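PDB 3T7K: regulator of Ty1 transposition protein 107 from Saccharomyces cerevisiae, which binds phosphorylated histone H2A through its C-terminal tandem BRCT repeats and takes part in DNA damage repair. Local coordinates for residues S77-P82 with L161-I166; L146-D149 with G153-T156; D155-V160 with V227-C232; K168-R173 with D181-D186; F196-I201 with K213-R218. All coordinates share one frame; numbering follows the deposited sequence.

Interaction 1: S77-P82 with L161-I166; sequences SLSFEP and LKAHGI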
# COMPACT_ATOMS: atom_id res chain seq x y z
N SER C 77 -12.70 -7.30 8.23
CA SER C 77 -12.66 -5.85 8.08
C SER C 77 -11.76 -5.27 9.17
O SER C 77 -11.19 -4.18 9.00
CB SER C 77 -14.06 -5.25 8.17
OG SER C 77 -14.45 -5.09 9.51
N LEU C 78 -11.61 -5.99 10.27
CA LEU C 78 -10.76 -5.51 11.36
C LEU C 78 -9.27 -5.68 11.08
O LEU C 78 -8.43 -5.30 11.90
CB LEU C 78 -11.16 -6.13 12.70
CG LEU C 78 -12.45 -5.49 13.22
CD1 LEU C 78 -13.14 -6.35 14.26
CD2 LEU C 78 -12.17 -4.08 13.75
N SER C 79 -8.94 -6.23 9.91
CA SER C 79 -7.55 -6.19 9.45
C SER C 79 -7.39 -5.36 8.17
O SER C 79 -6.45 -5.59 7.41
CB SER C 79 -7.02 -7.59 9.18
OG SER C 79 -7.80 -8.20 8.17
N PHE C 80 -8.29 -4.42 7.93
CA PHE C 80 -8.07 -3.49 6.84
C PHE C 80 -6.89 -2.58 7.19
O PHE C 80 -6.53 -2.43 8.37
CB PHE C 80 -9.34 -2.68 6.55
CG PHE C 80 -10.42 -3.47 5.88
CD1 PHE C 80 -10.22 -4.79 5.53
CD2 PHE C 80 -11.64 -2.89 5.59
CE1 PHE C 80 -11.23 -5.53 4.91
CE2 PHE C 80 -12.65 -3.60 4.98
CZ PHE C 80 -12.45 -4.93 4.63
N GLU C 81 -6.28 -1.97 6.18
CA GLU C 81 -5.03 -1.25 6.36
C GLU C 81 -5.05 0.20 5.84
O GLU C 81 -4.43 0.52 4.82
CB GLU C 81 -3.91 -2.03 5.68
CG GLU C 81 -3.74 -3.45 6.28
CD GLU C 81 -2.78 -4.31 5.47
OE1 GLU C 81 -2.11 -3.77 4.56
OE2 GLU C 81 -2.71 -5.53 5.73
N PRO C 82 -5.75 1.10 6.55
CA PRO C 82 -6.49 0.78 7.77
C PRO C 82 -7.98 0.66 7.50
O PRO C 82 -8.44 0.95 6.39
CB PRO C 82 -6.25 2.02 8.62
CG PRO C 82 -6.27 3.15 7.59
CD PRO C 82 -5.68 2.55 6.32
N LEU C 161 -8.00 -16.04 10.44
CA LEU C 161 -6.83 -16.02 11.31
C LEU C 161 -5.58 -15.55 10.58
O LEU C 161 -4.72 -14.89 11.15
CB LEU C 161 -6.57 -17.41 11.90
CG LEU C 161 -7.61 -17.95 12.90
CD1 LEU C 161 -7.27 -19.39 13.35
CD2 LEU C 161 -7.72 -17.03 14.10
N LYS C 162 -5.45 -15.93 9.32
CA LYS C 162 -4.28 -15.52 8.57
C LYS C 162 -4.41 -14.03 8.25
O LYS C 162 -3.40 -13.31 8.20
CB LYS C 162 -4.12 -16.36 7.30
CG LYS C 162 -3.62 -17.77 7.57
CD LYS C 162 -3.56 -18.60 6.29
CE LYS C 162 -4.93 -19.15 5.92
NZ LYS C 162 -4.88 -20.02 4.71
N ALA C 163 -5.64 -13.56 8.06
CA ALA C 163 -5.83 -12.13 7.81
C ALA C 163 -5.33 -11.35 9.01
O ALA C 163 -4.99 -10.18 8.89
CB ALA C 163 -7.30 -11.80 7.52
N HIS C 164 -5.26 -12.01 10.17
CA HIS C 164 -4.93 -11.30 11.40
C HIS C 164 -3.54 -11.67 11.94
O HIS C 164 -3.27 -11.56 13.14
CB HIS C 164 -6.02 -11.50 12.47
CG HIS C 164 -7.21 -10.61 12.29
ND1 HIS C 164 -7.25 -9.31 12.76
CD2 HIS C 164 -8.42 -10.83 11.71
CE1 HIS C 164 -8.42 -8.77 12.46
NE2 HIS C 164 -9.15 -9.68 11.83
N GLY C 165 -2.67 -12.11 11.04
CA GLY C 165 -1.26 -12.23 11.37
C GLY C 165 -0.74 -13.63 11.65
O GLY C 165 0.43 -13.81 11.93
N ILE C 166 -1.61 -14.62 11.58
CA ILE C 166 -1.18 -16.01 11.69
C ILE C 166 -0.62 -16.52 10.34
O ILE C 166 -1.29 -16.47 9.31
CB ILE C 166 -2.33 -16.90 12.21
CG1 ILE C 166 -2.76 -16.38 13.59
CG2 ILE C 166 -1.90 -18.37 12.27
CD1 ILE C 166 -3.52 -17.39 14.45

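Interaction 2: L146-D149 with G153-T156; sequences LVND and GVDT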
# COMPACT_ATOMS: atom_id res chain seq x y z
N LEU C 146 -5.16 -26.30 14.41
CA LEU C 146 -6.59 -26.12 14.44
C LEU C 146 -7.21 -27.48 14.20
O LEU C 146 -6.82 -28.18 13.27
CB LEU C 146 -6.99 -25.14 13.31
CG LEU C 146 -8.43 -24.69 13.16
CD1 LEU C 146 -8.87 -23.89 14.37
CD2 LEU C 146 -8.58 -23.84 11.90
N VAL C 147 -8.17 -27.86 15.04
CA VAL C 147 -8.86 -29.12 14.85
C VAL C 147 -9.75 -29.04 13.63
O VAL C 147 -10.37 -28.00 13.36
CB VAL C 147 -9.69 -29.52 16.09
CG1 VAL C 147 -8.78 -29.83 17.25
CG2 VAL C 147 -10.70 -28.43 16.44
N ASN C 148 -9.80 -30.14 12.90
CA ASN C 148 -10.52 -30.21 11.63
C ASN C 148 -12.01 -30.02 11.78
O ASN C 148 -12.69 -29.65 10.83
CB ASN C 148 -10.24 -31.55 10.93
CG ASN C 148 -10.49 -31.48 9.43
OD1 ASN C 148 -10.96 -30.47 8.92
ND2 ASN C 148 -10.19 -32.56 8.73
N ASP C 149 -12.53 -30.28 12.98
CA ASP C 149 -13.98 -30.19 13.21
C ASP C 149 -14.41 -28.85 13.78
O ASP C 149 -15.44 -28.76 14.47
CB ASP C 149 -14.46 -31.33 14.11
CG ASP C 149 -14.02 -31.17 15.55
OD1 ASP C 149 -14.35 -32.05 16.38
OD2 ASP C 149 -13.32 -30.17 15.86
N GLY C 153 -15.59 -24.38 9.65
CA GLY C 153 -14.69 -25.09 8.77
C GLY C 153 -13.33 -24.42 8.68
O GLY C 153 -13.23 -23.20 8.72
N VAL C 154 -12.29 -25.23 8.54
CA VAL C 154 -10.92 -24.74 8.59
C VAL C 154 -10.57 -23.72 7.52
O VAL C 154 -9.69 -22.89 7.73
CB VAL C 154 -9.91 -25.89 8.51
CG1 VAL C 154 -10.14 -26.86 9.66
CG2 VAL C 154 -10.01 -26.59 7.17
N ASP C 155 -11.21 -23.79 6.36
CA ASP C 155 -10.81 -22.89 5.28
C ASP C 155 -11.17 -21.44 5.59
O ASP C 155 -10.39 -20.53 5.29
CB ASP C 155 -11.44 -23.33 3.95
CG ASP C 155 -10.95 -24.71 3.50
OD1 ASP C 155 -9.75 -25.00 3.68
OD2 ASP C 155 -11.77 -25.48 2.95
N THR C 156 -12.33 -21.25 6.20
CA THR C 156 -12.82 -19.92 6.55
C THR C 156 -12.10 -19.40 7.77
O THR C 156 -11.45 -18.34 7.73
CB THR C 156 -14.31 -19.97 6.89
OG1 THR C 156 -15.06 -20.23 5.70
CG2 THR C 156 -14.77 -18.65 7.50

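Interaction 3: D155-V160 with V227-C232; sequences DTIGSV and VEWNWC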
# COMPACT_ATOMS: atom_id res chain seq x y z
N ASP C 155 -11.21 -23.79 6.36
CA ASP C 155 -10.81 -22.89 5.28
C ASP C 155 -11.17 -21.44 5.59
O ASP C 155 -10.39 -20.53 5.29
CB ASP C 155 -11.44 -23.33 3.95
CG ASP C 155 -10.95 -24.71 3.50
OD1 ASP C 155 -9.75 -25.00 3.68
OD2 ASP C 155 -11.77 -25.48 2.95
N THR C 156 -12.33 -21.25 6.20
CA THR C 156 -12.82 -19.92 6.55
C THR C 156 -12.10 -19.40 7.77
O THR C 156 -11.45 -18.34 7.73
CB THR C 156 -14.31 -19.97 6.89
OG1 THR C 156 -15.06 -20.23 5.70
CG2 THR C 156 -14.77 -18.65 7.50
N ILE C 157 -12.23 -20.15 8.86
CA ILE C 157 -11.57 -19.80 10.10
C ILE C 157 -10.09 -19.60 9.84
O ILE C 157 -9.47 -18.69 10.38
CB ILE C 157 -11.81 -20.87 11.16
CG1 ILE C 157 -13.24 -20.73 11.67
CG2 ILE C 157 -10.80 -20.73 12.30
CD1 ILE C 157 -13.71 -21.91 12.49
N GLY C 158 -9.52 -20.43 8.98
CA GLY C 158 -8.13 -20.28 8.61
C GLY C 158 -7.86 -18.95 7.93
O GLY C 158 -6.86 -18.29 8.21
N SER C 159 -8.77 -18.56 7.04
CA SER C 159 -8.59 -17.35 6.25
C SER C 159 -8.67 -16.12 7.15
O SER C 159 -7.85 -15.22 7.02
CB SER C 159 -9.64 -17.28 5.13
OG SER C 159 -9.38 -16.19 4.27
N VAL C 160 -9.64 -16.12 8.07
CA VAL C 160 -9.76 -15.06 9.07
C VAL C 160 -8.49 -14.91 9.93
O VAL C 160 -7.96 -13.81 10.13
CB VAL C 160 -10.96 -15.31 9.99
CG1 VAL C 160 -10.90 -14.42 11.20
CG2 VAL C 160 -12.27 -15.11 9.23
N VAL C 227 -7.03 -23.01 23.34
CA VAL C 227 -8.16 -22.10 23.46
C VAL C 227 -9.32 -22.53 22.58
O VAL C 227 -9.18 -23.40 21.72
CB VAL C 227 -7.77 -20.67 23.00
CG1 VAL C 227 -6.65 -20.11 23.87
CG2 VAL C 227 -7.35 -20.72 21.55
N GLU C 228 -10.48 -21.93 22.82
CA GLU C 228 -11.63 -22.09 21.94
C GLU C 228 -11.59 -21.01 20.84
O GLU C 228 -10.89 -20.00 20.97
CB GLU C 228 -12.93 -21.97 22.73
CG GLU C 228 -13.02 -22.92 23.92
CD GLU C 228 -14.36 -22.86 24.66
OE1 GLU C 228 -14.44 -22.18 25.69
OE2 GLU C 228 -15.31 -23.52 24.19
N TRP C 229 -12.34 -21.23 19.77
CA TRP C 229 -12.44 -20.26 18.68
C TRP C 229 -12.83 -18.90 19.24
O TRP C 229 -12.27 -17.88 18.86
CB TRP C 229 -13.44 -20.74 17.63
CG TRP C 229 -13.84 -19.70 16.60
CD1 TRP C 229 -15.10 -19.24 16.36
CD2 TRP C 229 -12.98 -18.99 15.70
NE1 TRP C 229 -15.08 -18.29 15.37
CE2 TRP C 229 -13.79 -18.12 14.94
CE3 TRP C 229 -11.60 -19.01 15.46
CZ2 TRP C 229 -13.27 -17.27 13.95
CZ3 TRP C 229 -11.08 -18.16 14.48
CH2 TRP C 229 -11.92 -17.31 13.74
N ASN C 230 -13.78 -18.90 20.17
CA ASN C 230 -14.26 -17.65 20.75
C ASN C 230 -13.15 -16.79 21.33
O ASN C 230 -13.32 -15.59 21.50
CB ASN C 230 -15.29 -17.94 21.84
CG ASN C 230 -16.61 -17.26 21.59
OD1 ASN C 230 -16.75 -16.05 21.79
ND2 ASN C 230 -17.60 -18.03 21.15
N TRP C 231 -12.03 -17.41 21.69
CA TRP C 231 -10.90 -16.68 22.25
C TRP C 231 -10.28 -15.81 21.17
O TRP C 231 -9.82 -14.68 21.43
CB TRP C 231 -9.85 -17.68 22.79
CG TRP C 231 -8.62 -17.10 23.46
CD1 TRP C 231 -8.45 -16.81 24.79
CD2 TRP C 231 -7.38 -16.78 22.82
NE1 TRP C 231 -7.19 -16.34 25.02
CE2 TRP C 231 -6.51 -16.31 23.82
CE3 TRP C 231 -6.92 -16.84 21.50
CZ2 TRP C 231 -5.20 -15.90 23.54
CZ3 TRP C 231 -5.62 -16.44 21.23
CH2 TRP C 231 -4.78 -15.97 22.24
N CYS C 232 -10.27 -16.34 19.95
CA CYS C 232 -9.74 -15.62 18.79
C CYS C 232 -10.68 -14.51 18.36
O CYS C 232 -10.24 -13.46 17.93
CB CYS C 232 -9.55 -16.56 17.61
SG CYS C 232 -8.41 -17.92 17.95

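Interaction 4: K168-R173 with D181-D186; sequences KINVLR and DIIPND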
# COMPACT_ATOMS: atom_id res chain seq x y z
N LYS C 168 1.02 -19.76 9.71
CA LYS C 168 0.79 -21.16 9.42
C LYS C 168 -0.39 -21.72 10.21
O LYS C 168 -0.44 -21.59 11.45
CB LYS C 168 2.04 -21.99 9.68
CG LYS C 168 3.21 -21.67 8.77
CD LYS C 168 4.06 -22.91 8.52
CE LYS C 168 5.36 -22.57 7.80
NZ LYS C 168 6.16 -23.79 7.48
N ILE C 169 -1.32 -22.33 9.49
CA ILE C 169 -2.48 -22.98 10.07
C ILE C 169 -2.36 -24.47 9.81
O ILE C 169 -2.58 -24.93 8.69
CB ILE C 169 -3.77 -22.52 9.40
CG1 ILE C 169 -3.90 -20.99 9.44
CG2 ILE C 169 -4.97 -23.20 10.06
CD1 ILE C 169 -4.04 -20.47 10.84
N ASN C 170 -2.03 -25.23 10.84
CA ASN C 170 -1.86 -26.67 10.71
C ASN C 170 -3.12 -27.37 11.17
O ASN C 170 -3.47 -27.32 12.34
CB ASN C 170 -0.69 -27.11 11.58
CG ASN C 170 -0.43 -28.61 11.50
OD1 ASN C 170 -0.68 -29.24 10.47
ND2 ASN C 170 0.07 -29.18 12.59
N VAL C 171 -3.83 -28.01 10.25
CA VAL C 171 -5.07 -28.68 10.62
C VAL C 171 -4.85 -30.09 11.16
O VAL C 171 -4.15 -30.90 10.56
CB VAL C 171 -6.06 -28.72 9.46
CG1 VAL C 171 -7.35 -29.39 9.89
CG2 VAL C 171 -6.32 -27.30 8.96
N LEU C 172 -5.47 -30.38 12.30
CA LEU C 172 -5.29 -31.67 12.95
C LEU C 172 -6.57 -32.47 12.89
O LEU C 172 -7.61 -32.03 13.39
CB LEU C 172 -4.88 -31.46 14.41
CG LEU C 172 -3.49 -30.91 14.70
CD1 LEU C 172 -3.31 -30.69 16.19
CD2 LEU C 172 -2.41 -31.84 14.17
N ARG C 173 -6.52 -33.63 12.26
CA ARG C 173 -7.62 -34.57 12.41
C ARG C 173 -7.52 -35.06 13.84
O ARG C 173 -6.64 -35.85 14.17
CB ARG C 173 -7.52 -35.71 11.39
CG ARG C 173 -6.16 -36.38 11.35
CD ARG C 173 -5.56 -36.35 9.96
NE ARG C 173 -4.21 -36.91 9.95
CZ ARG C 173 -3.15 -36.27 10.43
NH1 ARG C 173 -3.28 -35.06 10.97
NH2 ARG C 173 -1.96 -36.85 10.38
N ASP C 181 2.44 -34.72 14.22
CA ASP C 181 1.60 -33.84 13.40
C ASP C 181 1.49 -32.42 13.96
O ASP C 181 1.13 -31.50 13.24
CB ASP C 181 0.18 -34.41 13.26
CG ASP C 181 0.17 -35.76 12.56
OD1 ASP C 181 0.98 -35.94 11.61
OD2 ASP C 181 -0.64 -36.63 12.96
N ILE C 182 1.79 -32.25 15.24
CA ILE C 182 1.65 -30.95 15.86
C ILE C 182 2.83 -30.05 15.55
O ILE C 182 3.97 -30.41 15.81
CB ILE C 182 1.51 -31.07 17.37
CG1 ILE C 182 0.39 -32.05 17.71
CG2 ILE C 182 1.25 -29.71 17.99
CD1 ILE C 182 0.19 -32.24 19.19
N ILE C 183 2.55 -28.88 14.99
CA ILE C 183 3.61 -27.91 14.71
C ILE C 183 3.77 -26.92 15.87
O ILE C 183 2.80 -26.55 16.53
CB ILE C 183 3.36 -27.16 13.38
CG1 ILE C 183 2.24 -26.13 13.52
CG2 ILE C 183 3.01 -28.15 12.28
CD1 ILE C 183 2.10 -25.21 12.30
N PRO C 184 5.01 -26.50 16.13
CA PRO C 184 5.28 -25.54 17.20
C PRO C 184 4.99 -24.12 16.70
O PRO C 184 5.00 -23.86 15.50
CB PRO C 184 6.79 -25.71 17.42
CG PRO C 184 7.31 -26.02 16.07
CD PRO C 184 6.23 -26.82 15.37
N ASN C 185 4.71 -23.22 17.63
CA ASN C 185 4.53 -21.82 17.29
C ASN C 185 5.89 -21.12 17.19
O ASN C 185 6.38 -20.55 18.16
CB ASN C 185 3.66 -21.16 18.34
CG ASN C 185 3.58 -19.67 18.15
OD1 ASN C 185 3.49 -19.18 17.03
ND2 ASN C 185 3.64 -18.94 19.26
N ASP C 186 6.51 -21.18 16.01
CA ASP C 186 7.83 -20.61 15.84
C ASP C 186 7.72 -19.13 15.47
O ASP C 186 7.01 -18.78 14.53
CB ASP C 186 8.62 -21.36 14.76
OD1 ASP C 186 10.57 -20.33 15.68
OD2 ASP C 186 10.75 -21.22 13.69

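Interaction 5: F196-I201 with K213-R218; sequences FKYVLI and KLINDR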
# COMPACT_ATOMS: atom_id res chain seq x y z
N PHE C 196 4.39 -19.07 23.68
CA PHE C 196 3.89 -20.43 23.78
C PHE C 196 4.50 -21.28 22.68
O PHE C 196 4.44 -20.92 21.52
CB PHE C 196 2.37 -20.43 23.70
CG PHE C 196 1.70 -19.95 24.95
CD1 PHE C 196 1.63 -20.77 26.06
CD2 PHE C 196 1.15 -18.68 25.01
CE1 PHE C 196 1.02 -20.34 27.22
CE2 PHE C 196 0.53 -18.24 26.17
CZ PHE C 196 0.46 -19.08 27.28
N LYS C 197 5.10 -22.40 23.06
CA LYS C 197 5.67 -23.31 22.07
C LYS C 197 4.56 -23.99 21.25
O LYS C 197 4.72 -24.26 20.06
CB LYS C 197 6.57 -24.33 22.76
CG LYS C 197 7.16 -25.39 21.84
CD LYS C 197 8.24 -24.79 20.95
CE LYS C 197 9.03 -25.89 20.26
NZ LYS C 197 9.24 -27.04 21.20
N TYR C 198 3.44 -24.29 21.89
CA TYR C 198 2.34 -24.95 21.19
C TYR C 198 1.03 -24.24 21.40
O TYR C 198 0.61 -24.02 22.54
CB TYR C 198 2.17 -26.39 21.66
CG TYR C 198 3.38 -27.24 21.43
CD1 TYR C 198 3.61 -27.82 20.19
CD2 TYR C 198 4.29 -27.47 22.45
CE1 TYR C 198 4.73 -28.62 19.98
CE2 TYR C 198 5.40 -28.26 22.25
CZ TYR C 198 5.62 -28.84 21.02
OH TYR C 198 6.73 -29.62 20.83
N VAL C 199 0.36 -23.93 20.30
CA VAL C 199 -0.90 -23.23 20.34
C VAL C 199 -1.89 -24.05 19.56
O VAL C 199 -1.64 -24.41 18.40
CB VAL C 199 -0.82 -21.81 19.69
CG1 VAL C 199 -2.11 -21.07 19.94
CG2 VAL C 199 0.33 -21.04 20.29
N LEU C 200 -3.02 -24.36 20.18
CA LEU C 200 -4.02 -25.19 19.54
C LEU C 200 -5.39 -24.58 19.75
O LEU C 200 -5.68 -24.05 20.83
CB LEU C 200 -4.00 -26.61 20.12
CG LEU C 200 -2.67 -27.39 20.09
CD1 LEU C 200 -1.81 -27.09 21.33
CD2 LEU C 200 -2.93 -28.88 20.01
N ILE C 201 -6.23 -24.66 18.72
CA ILE C 201 -7.58 -24.17 18.81
C ILE C 201 -8.41 -25.41 18.74
O ILE C 201 -8.24 -26.22 17.83
CB ILE C 201 -7.94 -23.27 17.62
CG1 ILE C 201 -7.05 -22.02 17.63
CG2 ILE C 201 -9.40 -22.87 17.69
CD1 ILE C 201 -7.27 -21.10 16.41
N LYS C 213 -1.75 -34.60 26.81
CA LYS C 213 -1.03 -35.85 27.10
C LYS C 213 0.09 -36.10 26.09
O LYS C 213 1.23 -36.39 26.46
CB LYS C 213 -1.97 -37.03 27.18
CG LYS C 213 -2.72 -37.13 28.50
CD LYS C 213 -3.41 -38.49 28.66
NZ LYS C 213 -5.13 -40.05 27.71
N LEU C 214 -0.24 -35.95 24.81
CA LEU C 214 0.73 -36.13 23.73
C LEU C 214 1.92 -35.22 23.94
O LEU C 214 3.07 -35.68 23.95
CB LEU C 214 0.10 -35.81 22.38
CG LEU C 214 -0.36 -36.92 21.44
CD1 LEU C 214 -1.31 -37.88 22.13
CD2 LEU C 214 -1.02 -36.30 20.19
N ILE C 215 1.66 -33.93 24.10
CA ILE C 215 2.74 -32.97 24.23
C ILE C 215 3.49 -33.17 25.53
O ILE C 215 4.71 -33.04 25.59
CB ILE C 215 2.21 -31.51 24.17
CG1 ILE C 215 1.64 -31.22 22.77
CG2 ILE C 215 3.34 -30.54 24.54
CD1 ILE C 215 0.78 -29.93 22.69
N ASN C 216 2.76 -33.47 26.59
CA ASN C 216 3.43 -33.63 27.86
C ASN C 216 4.29 -34.91 27.92
O ASN C 216 5.33 -34.91 28.55
CB ASN C 216 2.47 -33.41 29.04
CG ASN C 216 2.03 -31.92 29.16
OD1 ASN C 216 2.84 -31.01 28.93
ND2 ASN C 216 0.77 -31.68 29.50
N ASP C 217 3.89 -35.94 27.20
CA ASP C 217 4.74 -37.12 27.01
C ASP C 217 6.01 -36.83 26.23
O ASP C 217 7.07 -37.35 26.56
CB ASP C 217 3.98 -38.22 26.27
CG ASP C 217 3.01 -38.96 27.16
OD1 ASP C 217 3.05 -38.72 28.38
OD2 ASP C 217 2.23 -39.80 26.64
N ARG C 218 5.92 -36.01 25.19
CA ARG C 218 7.02 -35.87 24.23
C ARG C 218 7.86 -34.61 24.38
O ARG C 218 8.99 -34.55 23.90
CB ARG C 218 6.47 -35.98 22.81
CG ARG C 218 5.55 -37.18 22.64
CD ARG C 218 6.36 -38.46 22.45
NE ARG C 218 7.02 -38.39 21.14
CZ ARG C 218 6.54 -38.91 20.02
NH1 ARG C 218 5.40 -39.61 20.04
NH2 ARG C 218 7.21 -38.77 18.89

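Interaction 1: S77-P82 with L161-I166
H164 CG stands anti to its carbonyl carbon (chi1 -80°) and the imidazole is turned crosswise (chi2 -84°), which carries the ring across to L78 and S79. The contact joins the two BRCT repeats: S77-P82 follows helix 72-77 of the first, and L161-I166 closes helix 154-163 of the second. That helix ends in a Schellman motif, with I166 N bonded to L161 O and G165 N to K162 O; positive phi at G165 is easy for glycine.

S79 CB sits over one face of the imidazole, 3.9 Å from the centroid of the H164 ring and 16° off its normal, a CH-pi contact. L78 CB approaches in the ring plane, at the edge, 3.8 Å from H164 CE1, while the rest of the leucine leads off to I236 and F237 on helix 229-237. Histidine suits this place because its flat ring packs against the turn while NE2 hydrogen-bonds L75 O, in the last turn of helix 72-77. A leucine here would probably leave L75 O without this partner and S79 CB without a ring face to rest on.

The small serine lets the backbones come near, S79 and H164 having their CA atoms 6.1 Å apart. Its hydroxyl turns back to K76 O, so OG meets the second repeat through packing alone. S77-F80 forms a type I turn, closed by F80 N to S77 O. Beside the ring contact, A163 CB lies 3.7 Å from S79 OG.

Interaction 2: L146-D149 with G153-T156
The carboxamide of N148 and the peptide carbonyl of V147 are the flat groups that meet V154, and neither has the valine stacked over its face. Each presents its oxygen, and one methyl, V154 CG1, comes at a slant to both oxygens, tilted out of the plane of either group. It lies 3.8 Å from N148 OD1 and 3.9 Å from V147 O. The setting is the strand-to-helix connection of a beta-alpha-beta unit of the second BRCT repeat, in which strand 143-147 leads into helix 154-163 and then strand 168-172.

Toward L146 the contact is apolar. L146 points toward the helix, and its CD2 is 4.1 Å from V154 CG1, the two side chains crossing obliquely. With CG anti to the backbone N (chi1 -176°), the leucine sends CD2 to the helix, while CD1 packs on I201. A beta-branched valine suits the first turn of the helix: compact and stiff, it offers CG1 to three successive residues at the strand's end. V171 of strand 168-172 also touches both V154 and N148. Leucine fits the buried end of this surface, asparagine the exposed end, where its amide can face solvent.

V147 points away from V154, to Q207 and F211 of helix 205-218, so the strand has helices on both its sides. G153 holds the N-cap position with positive phi, a conformation that glycine tolerates without crowding. Two residues on from V154, T156 packs against an apolar side chain of the bound peptide. The helix starts with a weak bond, T156 N to G153 O, at 3.3 Å.

Interaction 3: D155-V160 with V227-C232
The CH-pi contact comes first: I157 CG1 lies over the six-membered ring of W229, 4.1 Å from its centroid and 7° off the normal. Almost directly above the ring, this methylene probably points a hydrogen at it.

Plain apolar packing adds two more touches. I157 CG2 rests over the same face, near its rim, 3.4 Å from W229 CZ3, a tight approach, while V160 CG1, one helical turn on, meets the ring edge in its plane at 4.0 Å from W229 CH2. The indole is thus gripped over a face and at an edge by two branched residues of one helix side. W229 CG is anti to the backbone N (chi1 168°), which sends the indole out from the start of its helix; its length spans the gap between the I157 and W229 CA atoms, 8.6 Å apart. No hydrogen bond crosses. An apolar side chain of the bound peptide also packs on W229.

This buried contact pairs helix 154-163 with the first turn of helix 229-237 in the second BRCT repeat. V160 also touches E72 and L75 of helix 72-77, and just before W229 the backbone of V227, ending strand 224-227, is hydrogen-bonded to L200 of strand 198-201.

Interaction 4: K168-R173 with D181-D186
N170 ND2 donates to D181 O at 2.6 Å, the hydrogen bond that joins strand 168-172 to the loop passing beside it. The N-H...O angle is 149°, and the bond lies in the plane of the D181 carbonyl and close to that of the asparagine amide. N170 CG is anti to the backbone N (chi1 -179°), which extends the amide across to the loop. ND2 has a second acceptor, N145 OD1 on strand 143-147, consistent with each N-H having its own. N145 in turn donates through its own ND2 to I183 O, tying the loop down twice. Asparagine suits this place because one short side chain offers a two-proton donor; a leucine in its stead would probably leave D181 O and N145 OD1 without this shared donor.

D181 carries the charged link. R173 NH2 forms a salt bridge with D181 OD2 at 2.9 Å, the guanidinium and carboxylate planes being 52° apart. OD2 also accepts from T178 N, which would help to fix the carboxylate.

Between these polar points L172 supplies apolar contact: its CD2 lies 3.8 Å from D181 CB, and L172 CD1 is 4.2 Å from I182 CG1. Beyond the amide bond, I183 slides past N170, its CD1 3.5 Å from N170 CB, and also reaches K168 CB.

Strand 168-172 is an outer strand of its sheet, hydrogen-bonded to strand 143-147. I169 and V171 turn to helix 154-163 on one side, while L172 and I182 meet F211 of helix 205-218 on the other.

Interaction 5: F196-I201 with K213-R218
I215 fills the space between Y198 and L200 where helix 205-218 packs on strand 198-201, two parts of a beta-alpha-beta unit in the second BRCT repeat that goes on to strand 224-227. Its two branches divide the work. CG2 lies 3.8 Å from both Y198 CD2 and CE2, approaching the ring obliquely. CD1 reaches further down the strand, 3.9 Å from Y198 CB and 4.1 Å from L200 CD1. With CG1 anti to the carbonyl carbon (chi1 -66°) and CG2 anti to the backbone N, the isoleucine forks over the strand. Y198 and L200 alternate with V199 and so both face the helix, where tyrosine and leucine supply apolar breadth; I224 and I182 pack nearby, on I215 and Y198 respectively.

All three touching residues are buried, whereas the other side of the helix is loose. K213, D217 and R218 are exposed and meet nothing of the strand, as befits charged residues on an outer helical face; R218 NH2 forms a salt bridge with E180. Tyrosine suits its buried place: its ring carbons pack on I215, while its hydroxyl, OH, hydrogen-bonds D219 OD2.

How the interactions relate
From the N terminus, interaction 1 opens after helix 72-77 and closes at the end of helix 154-163, a long loop that ties the first BRCT repeat to the second. Interaction 2 is nested inside it, joining strand 143-147 to the start of that helix. Interaction 3 begins on D155 and T156, which it shares with interaction 2, and crosses interaction 1, its second segment lying on helix 229-237. Inside its loop lie interactions 4 and 5, one after the other. Strand 143-147 stands between strands 168-172 and 198-201, so interactions 2, 4 and 5 meet in one sheet, while L161 of interaction 1 packs against W229 of interaction 3.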